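Local coordinates for protein putative laminarinase (Phanerochaete chrysosporium, PDB 2W39) that probably hydrolyses beta-1,3-linked glucans such as laminarin, as an extracellular family 16 glycoside hydrolase of a white-rot fungus, at residues N8-S16 with Y46-L54. Sequence-based numbering, arbitrary orientation. Where two conformers were deposited one is given.
Sequences NWVGSAFLS and YASGDTLIL. With NAG (2-acetamido-2-deoxy-beta-D-glucopyranose), chain C.
The Phe14 ring lies between two aliphatic groups: Leu52 CD2 sits over the centre of one face, a CH-pi contact 3.7 Å from the centroid and 8° off the normal, while Trp9 CB covers the opposite face nearer the rim and Gly11 N lies at the edge in the ring plane. The contact sets the turn leading from strand 2-9 into helix 14-17 against a beta hairpin of the GH16 beta sandwich, strands 45-48 and 51-55 joined by a type II' turn from Ser48 to Thr51. Leu52 reaches the ring because its CG stands anti to the backbone N (chi1 175°), and its branched end offers a methyl that fits a flat face. With an alanine in place of Phe14, Leu52 CD2 would probably lose its aromatic partner and a gap would open between Leu52 and Trp9. On the same face of the hairpin, from the neighbouring strand, Ala47 CB, small enough for close approach, meets Leu15 CG at 3.8 Å and lies 3.4 Å from Gly11 O. Gly11 suits its place doubly: its phi is positive, and a CB would clash with Gly49 O; its CA instead makes a CH...O contact with Thr51 O. Val10 CG1 packs alongside the turn, 3.6 Å from Asp50 CA. On the hairpin's opposite face, the Tyr46 ring carries C5 of the N-linked GlcNAc over its centre, the sugar also being hydrogen-bonded to Arg55. No direct hydrogen bond joins the two segments; one water bridges them, accepting from Ser12 N at 2.9 Å and donating to Gly49 O at 2.8 Å.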
loop_
_atom_site.group_PDB
_atom_site.type_symbol
_atom_site.label_atom_id
_atom_site.label_comp_id
_atom_site.label_asym_id
_atom_site.label_seq_id
_atom_site.Cartn_x
_atom_site.Cartn_y
_atom_site.Cartn_z
ATOM N N ASN A 8 12.733 13.157 0.445
ATOM C CA ASN A 8 13.398 12.163 1.239
ATOM C C ASN A 8 12.740 12.158 2.603
ATOM O O ASN A 8 12.993 13.060 3.414
ATOM C CB ASN A 8 14.886 12.511 1.373
ATOM C CG ASN A 8 15.662 11.438 2.100
ATOM O OD1 ASN A 8 15.166 10.329 2.310
ATOM N ND2 ASN A 8 16.880 11.765 2.518
ATOM N N TRP A 9 11.892 11.162 2.858
ATOM C CA TRP A 9 11.142 11.129 4.098
ATOM C C TRP A 9 11.622 10.020 5.015
ATOM O O TRP A 9 11.522 8.836 4.678
ATOM C CB TRP A 9 9.660 10.971 3.799
ATOM C CG TRP A 9 9.056 12.034 2.910
ATOM C CD1 TRP A 9 9.211 13.390 3.003
ATOM C CD2 TRP A 9 8.155 11.808 1.822
ATOM N NE1 TRP A 9 8.459 14.012 2.030
ATOM C CE2 TRP A 9 7.793 13.064 1.300
ATOM C CE3 TRP A 9 7.643 10.652 1.222
ATOM C CZ2 TRP A 9 6.921 13.203 0.220
ATOM C CZ3 TRP A 9 6.767 10.789 0.163
ATOM C CH2 TRP A 9 6.422 12.058 -0.337
ATOM N N VAL A 10 12.140 10.427 6.170
ATOM C CA VAL A 10 12.598 9.514 7.209
ATOM C C VAL A 10 12.104 10.031 8.557
ATOM O O VAL A 10 12.197 11.233 8.843
ATOM C CB VAL A 10 14.151 9.451 7.226
ATOM C CG1 VAL A 10 14.663 8.604 8.391
ATOM C CG2 VAL A 10 14.686 8.914 5.893
ATOM N N GLY A 11 11.582 9.137 9.391
ATOM C CA GLY A 11 11.276 9.489 10.786
ATOM C C GLY A 11 10.357 10.682 10.924
ATOM O O GLY A 11 9.282 10.721 10.332
ATOM N N SER A 12 10.794 11.688 11.680
ATOM C CA SER A 12 9.935 12.834 11.964
ATOM C C SER A 12 9.544 13.647 10.716
ATOM O O SER A 12 8.585 14.417 10.763
ATOM C CB SER A 12 10.600 13.753 12.988
ATOM O OG SER A 12 11.793 14.288 12.455
ATOM N N ALA A 13 10.264 13.473 9.605
ATOM C CA ALA A 13 9.919 14.202 8.377
ATOM C C ALA A 13 8.459 13.989 7.994
ATOM O O ALA A 13 7.806 14.891 7.485
ATOM C CB ALA A 13 10.819 13.786 7.217
ATOM N N PHE A 14 7.954 12.774 8.214
ATOM C CA PHE A 14 6.588 12.444 7.821
ATOM C C PHE A 14 5.554 13.323 8.518
ATOM O O PHE A 14 4.465 13.529 7.984
ATOM C CB PHE A 14 6.279 10.973 8.110
ATOM C CG PHE A 14 6.967 10.009 7.184
ATOM C CD1 PHE A 14 6.374 9.657 5.969
ATOM C CD2 PHE A 14 8.181 9.432 7.537
ATOM C CE1 PHE A 14 6.987 8.735 5.116
ATOM C CE2 PHE A 14 8.818 8.516 6.690
ATOM C CZ PHE A 14 8.211 8.156 5.473
ATOM N N LEU A 15 5.892 13.849 9.700
ATOM C CA LEU A 15 4.951 14.681 10.453
ATOM C C LEU A 15 4.755 16.047 9.819
ATOM O O LEU A 15 3.765 16.714 10.112
ATOM C CB LEU A 15 5.370 14.816 11.917
ATOM C CG LEU A 15 5.536 13.489 12.660
ATOM C CD1 LEU A 15 5.945 13.755 14.118
ATOM C CD2 LEU A 15 4.275 12.626 12.590
ATOM N N SER A 16 5.669 16.490 8.959
ATOM C CA SER A 16 5.451 17.761 8.263
ATOM C C SER A 16 5.065 17.588 6.801
ATOM O O SER A 16 4.460 18.481 6.221
ATOM C CB SER A 16 6.653 18.698 8.391
ATOM O OG SER A 16 7.837 18.077 7.947
ATOM N N TYR A 46 4.416 7.012 15.464
ATOM C CA TYR A 46 5.656 7.259 16.179
ATOM C C TYR A 46 6.671 7.547 15.089
ATOM O O TYR A 46 6.868 6.722 14.207
ATOM C CB TYR A 46 6.021 6.013 16.990
ATOM C CG TYR A 46 7.345 6.086 17.700
ATOM C CD1 TYR A 46 7.457 6.747 18.918
ATOM C CD2 TYR A 46 8.478 5.477 17.172
ATOM C CE1 TYR A 46 8.667 6.818 19.589
ATOM C CE2 TYR A 46 9.700 5.539 17.840
ATOM C CZ TYR A 46 9.778 6.214 19.047
ATOM O OH TYR A 46 10.971 6.298 19.733
ATOM N N ALA A 47 7.306 8.724 15.120
ATOM C CA ALA A 47 8.117 9.191 13.967
ATOM C C ALA A 47 9.356 9.894 14.474
ATOM O O ALA A 47 9.327 11.114 14.744
ATOM C CB ALA A 47 7.301 10.109 13.044
ATOM N N SER A 48 10.443 9.126 14.603
ATOM C CA SER A 48 11.687 9.587 15.236
ATOM C C SER A 48 12.903 8.717 14.869
ATOM O O SER A 48 12.790 7.496 14.699
ATOM C CB SER A 48 11.509 9.616 16.755
ATOM O OG SER A 48 12.545 10.350 17.384
ATOM N N GLY A 49 14.075 9.347 14.779
ATOM C CA GLY A 49 15.285 8.650 14.320
ATOM C C GLY A 49 15.089 8.212 12.876
ATOM O O GLY A 49 14.621 9.001 12.058
ATOM N N ASP A 50 15.393 6.952 12.579
ATOM C CA ASP A 50 15.187 6.413 11.230
ATOM C C ASP A 50 13.984 5.463 11.167
ATOM O O ASP A 50 13.993 4.490 10.411
ATOM C CB ASP A 50 16.469 5.753 10.681
ATOM C CG ASP A 50 16.856 4.493 11.426
ATOM O OD1 ASP A 50 16.383 4.271 12.559
ATOM O OD2 ASP A 50 17.652 3.712 10.860
ATOM N N THR A 51 12.956 5.762 11.953
ATOM C CA THR A 51 11.781 4.908 12.058
ATOM C C THR A 51 10.484 5.705 12.022
ATOM O O THR A 51 10.329 6.713 12.727
ATOM C CB THR A 51 11.834 4.105 13.375
ATOM O OG1 THR A 51 12.963 3.226 13.334
ATOM C CG2 THR A 51 10.582 3.262 13.551
ATOM N N LEU A 52 9.550 5.215 11.205
ATOM C CA LEU A 52 8.159 5.620 11.272
ATOM C C LEU A 52 7.349 4.378 11.598
ATOM O O LEU A 52 7.404 3.386 10.852
ATOM C CB LEU A 52 7.696 6.203 9.944
ATOM C CG LEU A 52 6.214 6.557 9.845
ATOM C CD1 LEU A 52 5.884 7.789 10.643
ATOM C CD2 LEU A 52 5.742 6.690 8.381
ATOM N N ILE A 53 6.611 4.434 12.701
ATOM C CA ILE A 53 5.642 3.391 13.026
ATOM C C ILE A 53 4.238 3.942 12.859
ATOM O O ILE A 53 3.925 5.048 13.339
ATOM C CB ILE A 53 5.790 2.913 14.496
ATOM C CG1 ILE A 53 7.207 2.445 14.830
ATOM C CG2 ILE A 53 4.711 1.880 14.876
ATOM C CD1 ILE A 53 7.651 1.327 13.993
ATOM N N LEU A 54 3.396 3.172 12.165
ATOM C CA LEU A 54 1.969 3.478 12.007
ATOM C C LEU A 54 1.259 2.223 12.468
ATOM O O LEU A 54 1.477 1.160 11.899
ATOM C CB LEU A 54 1.599 3.735 10.534
ATOM C CG LEU A 54 2.410 4.826 9.835
ATOM C CD1 LEU A 54 2.097 4.816 8.347
ATOM C CD2 LEU A 54 2.168 6.221 10.460
HETATM C C1 NAG C . 5.430 4.375 21.386
HETATM C C2 NAG C . 6.050 3.939 22.729
HETATM C C3 NAG C . 7.482 3.417 22.558
HETATM C C4 NAG C . 7.620 2.471 21.373
HETATM C C5 NAG C . 7.026 3.128 20.126
HETATM C C6 NAG C . 7.189 2.247 18.885
HETATM C C7 NAG C . 5.630 5.105 24.886
HETATM C C8 NAG C . 5.880 6.385 25.629
HETATM N N2 NAG C . 6.084 5.079 23.633
HETATM O O3 NAG C . 7.921 2.759 23.731
HETATM O O4 NAG C . 8.984 2.177 21.163
HETATM O O5 NAG C . 5.654 3.387 20.387
HETATM O O6 NAG C . 6.480 1.033 19.021
HETATM O O7 NAG C . 5.045 4.173 25.441
HETATM O O HOH W 1 13.555 11.552 12.503
#